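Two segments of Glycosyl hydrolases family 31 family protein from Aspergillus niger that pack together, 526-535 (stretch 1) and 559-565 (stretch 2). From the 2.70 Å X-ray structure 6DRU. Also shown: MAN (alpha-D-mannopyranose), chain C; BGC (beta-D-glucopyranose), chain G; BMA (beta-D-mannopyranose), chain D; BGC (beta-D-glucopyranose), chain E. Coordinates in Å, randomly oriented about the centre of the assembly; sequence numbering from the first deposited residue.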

# COMPACT_ATOMS: atom_id res chain seq x y z
N VAL A 526 -7.11 42.72 14.02
CA VAL A 526 -7.02 43.65 15.14
C VAL A 526 -6.02 44.73 14.75
O VAL A 526 -4.82 44.47 14.63
N TRP A 527 -6.52 45.96 14.54
CA TRP A 527 -5.71 46.99 13.90
C TRP A 527 -4.46 47.32 14.71
O TRP A 527 -3.40 47.59 14.14
N TRP A 528 -4.56 47.29 16.04
CA TRP A 528 -3.45 47.67 16.91
C TRP A 528 -2.51 46.51 17.23
O TRP A 528 -1.51 46.72 17.92
N SER A 529 -2.82 45.30 16.77
CA SER A 529 -2.07 44.11 17.16
C SER A 529 -0.59 44.26 16.81
O SER A 529 -0.24 44.50 15.65
N GLY A 530 0.26 44.12 17.82
CA GLY A 530 1.70 44.14 17.64
C GLY A 530 2.32 45.50 17.42
O GLY A 530 3.54 45.57 17.23
N ASN A 531 1.54 46.57 17.43
CA ASN A 531 2.06 47.91 17.18
C ASN A 531 2.58 48.49 18.49
O ASN A 531 1.80 48.87 19.36
N ILE A 532 3.91 48.57 18.61
CA ILE A 532 4.53 49.04 19.85
C ILE A 532 4.32 50.52 20.09
O ILE A 532 4.66 51.02 21.16
N ASP A 533 3.77 51.24 19.11
CA ASP A 533 3.50 52.66 19.26
C ASP A 533 2.06 52.96 19.63
O ASP A 533 1.73 54.12 19.91
N THR A 534 1.19 51.95 19.64
CA THR A 534 -0.18 52.23 20.06
C THR A 534 -0.36 51.93 21.54
O THR A 534 0.25 50.98 22.06
N PRO A 535 -1.17 52.72 22.24
CA PRO A 535 -1.44 52.42 23.66
C PRO A 535 -2.14 51.09 23.87
O PRO A 535 -1.98 50.48 24.93
N SER A 559 7.56 39.61 16.33
CA SER A 559 7.68 40.37 15.09
C SER A 559 6.71 41.55 15.21
O SER A 559 5.52 41.43 14.88
N ARG A 560 7.21 42.68 15.68
CA ARG A 560 6.39 43.83 15.97
C ARG A 560 6.18 44.70 14.74
O ARG A 560 6.94 44.64 13.76
N THR A 561 5.14 45.52 14.79
CA THR A 561 4.93 46.61 13.85
C THR A 561 4.99 47.93 14.62
O THR A 561 4.93 47.95 15.85
N CYS A 562 5.12 49.03 13.90
CA CYS A 562 5.35 50.31 14.55
C CYS A 562 5.08 51.44 13.56
O CYS A 562 4.97 51.23 12.35
N TYR A 563 4.97 52.65 14.10
CA TYR A 563 4.83 53.86 13.30
C TYR A 563 6.17 54.53 13.01
O TYR A 563 6.28 55.26 12.01
N PHE A 564 7.18 54.31 13.85
CA PHE A 564 8.50 54.90 13.67
C PHE A 564 9.55 53.81 13.81
O PHE A 564 9.56 53.07 14.80
N GLN A 565 10.44 53.71 12.82
CA GLN A 565 11.41 52.64 12.73
C GLN A 565 12.81 53.20 12.54
O GLN A 565 13.01 54.13 11.75

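Two loop segments meet here through a single beta bridge, in which Asn531 faces Thr561 with a CA-CA distance of 4.6 Å. Thr561 N donates to Gly530 O (2.9 Å) and Thr561 O accepts from Ile532 N (3.0 Å), so the backbone of Thr561 is held on both its polar atoms. The same carbonyl also receives a CA-H...O contact from Asn531 CA at 3.2 Å. Around this bridge the contact buries 501 Å², and Tyr563, Asp533 and Thr561 are the residues most covered.

Asp533 is the side chain whose CA-to-CB bond points toward the other stretch. In the m rotamer (chi1 -67°), it brings one carboxylate oxygen to two successive amides: OD2 accepts from Tyr563 N at 2.6 Å and from Phe564 N at 3.2 Å. One acidic oxygen thus serves two donors that have no part in the bridge, and it anchors the backbone of stretch 2 beyond Cys562. OD2 also lies 3.4 Å from Cys562 CB.

Tyr563, also m (chi1 -68°), leaves its CA sideways, and its ring reaches along stretch 1. Asn531 ND2 sits over one face of the ring, 3.3 Å from Tyr563 CE1. Farther out, Tyr563 OH approaches Thr534 CG2 (3.8 Å) and Trp527 CZ3 (3.9 Å), the phenol oxygen lying at the edge of the indole. Bound glucose continues this cluster: O6 of the chain E BGC is 3.6 Å from Trp527 CH2 and 3.8 Å from Tyr563 OH, while the chain G BGC places O4 over a face of the Trp527 ring.

Asn531 (t) is oriented by its own loop, since its OD1 accepts from Asp533 N at 3.1 Å; this same oxygen comes within 3.4 Å of Cys562 CA. Its backbone O receives Thr534 OG1 (3.0 Å), which steadies the turn from Asn531 to Thr534.

Thr561, in the t rotamer, directs its methyl against the preceding turn, with CG2 3.6 Å from Ser529 O and 3.8 Å from Asn531 CB. A CB on Gly530, whose phi is positive, would point toward stretch 2 and lie 3.9 Å from that methyl. Ile532 (p, t) supplies the apolar packing: CG1 meets Cys562 CB at 3.7 Å, and CG2 lies 3.8 Å from Arg560 CD, near the plane of the guanidinium. Past the contact, Gln565 N donates to MAN O4 (2.9 Å) and Gln565 O accepts from BMA O2 (3.0 Å), so the glycan is held by backbone atoms.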

# COMPACT_ATOMS: atom_id res chain seq x y z
CB VAL A 526 -6.61 42.95 16.44
CG1 VAL A 526 -6.70 43.90 17.61
CG2 VAL A 526 -7.48 41.73 16.68
CB TRP A 527 -6.54 48.25 13.68
CG TRP A 527 -6.93 48.98 14.94
CD1 TRP A 527 -8.07 48.81 15.66
CD2 TRP A 527 -6.17 49.99 15.61
NE1 TRP A 527 -8.07 49.66 16.75
CE2 TRP A 527 -6.91 50.39 16.74
CE3 TRP A 527 -4.93 50.59 15.37
CZ2 TRP A 527 -6.45 51.36 17.63
CZ3 TRP A 527 -4.48 51.56 16.26
CH2 TRP A 527 -5.24 51.93 17.37
CB TRP A 528 -3.97 48.28 18.21
CG TRP A 528 -4.94 47.41 18.95
CD1 TRP A 528 -6.30 47.49 18.92
CD2 TRP A 528 -4.63 46.31 19.82
NE1 TRP A 528 -6.86 46.52 19.72
CE2 TRP A 528 -5.85 45.79 20.28
CE3 TRP A 528 -3.43 45.73 20.25
CZ2 TRP A 528 -5.91 44.70 21.16
CZ3 TRP A 528 -3.50 44.65 21.12
CH2 TRP A 528 -4.73 44.15 21.57
CB SER A 529 -2.65 42.87 16.49
OG SER A 529 -1.91 41.71 16.82
CB ASN A 531 0.99 48.80 16.56
CG ASN A 531 1.57 50.02 15.87
OD1 ASN A 531 2.52 50.63 16.36
ND2 ASN A 531 1.00 50.38 14.73
CB ILE A 532 6.04 48.72 19.85
CG1 ILE A 532 6.73 49.43 18.68
CG2 ILE A 532 6.27 47.22 19.76
CD1 ILE A 532 8.24 49.45 18.79
CB ASP A 533 3.86 53.42 17.98
CG ASP A 533 5.36 53.41 17.70
OD1 ASP A 533 6.15 53.51 18.66
OD2 ASP A 533 5.74 53.31 16.51
CB THR A 534 -1.18 51.39 19.25
OG1 THR A 534 -1.00 50.00 19.56
CG2 THR A 534 -0.98 51.62 17.76
CB PRO A 535 -2.31 53.60 24.11
CG PRO A 535 -2.08 54.67 23.09
CD PRO A 535 -1.83 53.96 21.80
CB SER A 559 7.38 39.50 13.87
OG SER A 559 7.63 40.20 12.67
CB ARG A 560 7.02 44.67 17.09
CG ARG A 560 7.38 43.89 18.34
CD ARG A 560 6.15 43.52 19.15
NE ARG A 560 6.50 42.79 20.35
CZ ARG A 560 6.30 41.49 20.52
NH1 ARG A 560 5.72 40.78 19.56
NH2 ARG A 560 6.65 40.90 21.65
CB THR A 561 3.61 46.46 13.09
OG1 THR A 561 3.41 47.59 12.23
CG2 THR A 561 2.44 46.33 14.05
CB CYS A 562 6.78 50.40 15.10
SG CYS A 562 8.11 50.22 13.87
CB TYR A 563 3.92 54.87 14.00
CG TYR A 563 2.47 54.46 14.10
CD1 TYR A 563 1.87 53.69 13.11
CD2 TYR A 563 1.70 54.84 15.19
CE1 TYR A 563 0.54 53.32 13.20
CE2 TYR A 563 0.37 54.47 15.30
CZ TYR A 563 -0.21 53.71 14.30
OH TYR A 563 -1.53 53.34 14.40
CB PHE A 564 8.75 56.02 14.69
CG PHE A 564 7.57 56.93 14.89
CD1 PHE A 564 7.17 57.79 13.88
CD2 PHE A 564 6.86 56.91 16.08
CE1 PHE A 564 6.08 58.62 14.06
CE2 PHE A 564 5.77 57.74 16.26
CZ PHE A 564 5.38 58.60 15.25
CB GLN A 565 11.07 51.70 11.57
CG GLN A 565 11.62 50.30 11.70
CD GLN A 565 11.16 49.40 10.58
OE1 GLN A 565 10.00 49.45 10.16
NE2 GLN A 565 12.06 48.57 10.07
C1 MAN C . 12.40 56.75 8.60
C2 MAN C . 11.33 57.61 9.23
C3 MAN C . 10.47 56.75 10.13
C4 MAN C . 9.97 55.54 9.37
C5 MAN C . 11.13 54.84 8.69
C6 MAN C . 10.61 53.67 7.89
O2 MAN C . 10.52 58.18 8.23
O3 MAN C . 9.38 57.49 10.61
O4 MAN C . 9.34 54.65 10.25
O5 MAN C . 11.79 55.74 7.82
O6 MAN C . 11.69 52.93 7.37
C2 BGC G . -8.09 55.10 16.66
C3 BGC G . -8.84 53.80 16.43
C4 BGC G . -9.17 53.61 14.96
C5 BGC G . -7.95 53.84 14.08
C6 BGC G . -8.30 53.73 12.61
C1 BGC G . -6.92 55.24 15.68
O2 BGC G . -7.59 55.14 18.00
O3 BGC G . -10.05 53.80 17.20
O4 BGC G . -9.67 52.29 14.75
O5 BGC G . -7.41 55.13 14.35
O6 BGC G . -7.44 52.77 11.98
C1 BMA D . 17.02 55.48 9.88
C2 BMA D . 15.51 55.56 10.15
C3 BMA D . 14.88 56.57 9.21
C4 BMA D . 15.64 57.91 9.25
C5 BMA D . 17.13 57.69 8.99
C6 BMA D . 17.96 58.96 9.11
O2 BMA D . 15.29 56.02 11.48
O3 BMA D . 13.50 56.78 9.50
O4 BMA D . 15.12 58.79 8.26
O5 BMA D . 17.63 56.75 9.96
O6 BMA D . 18.15 59.24 10.49
C2 BGC E . -3.29 57.86 14.40
C3 BGC E . -4.70 57.49 14.69
C4 BGC E . -4.76 56.41 15.79
C5 BGC E . -3.89 56.80 16.95
C6 BGC E . -3.90 55.68 17.99
C1 BGC E . -2.57 58.18 15.68
O1 BGC E . -1.26 58.57 15.41
O2 BGC E . -3.28 59.02 13.54
O3 BGC E . -5.30 57.00 13.54
O4 BGC E . -6.09 56.27 16.23
O5 BGC E . -2.56 57.02 16.51
O6 BGC E . -2.97 54.69 17.63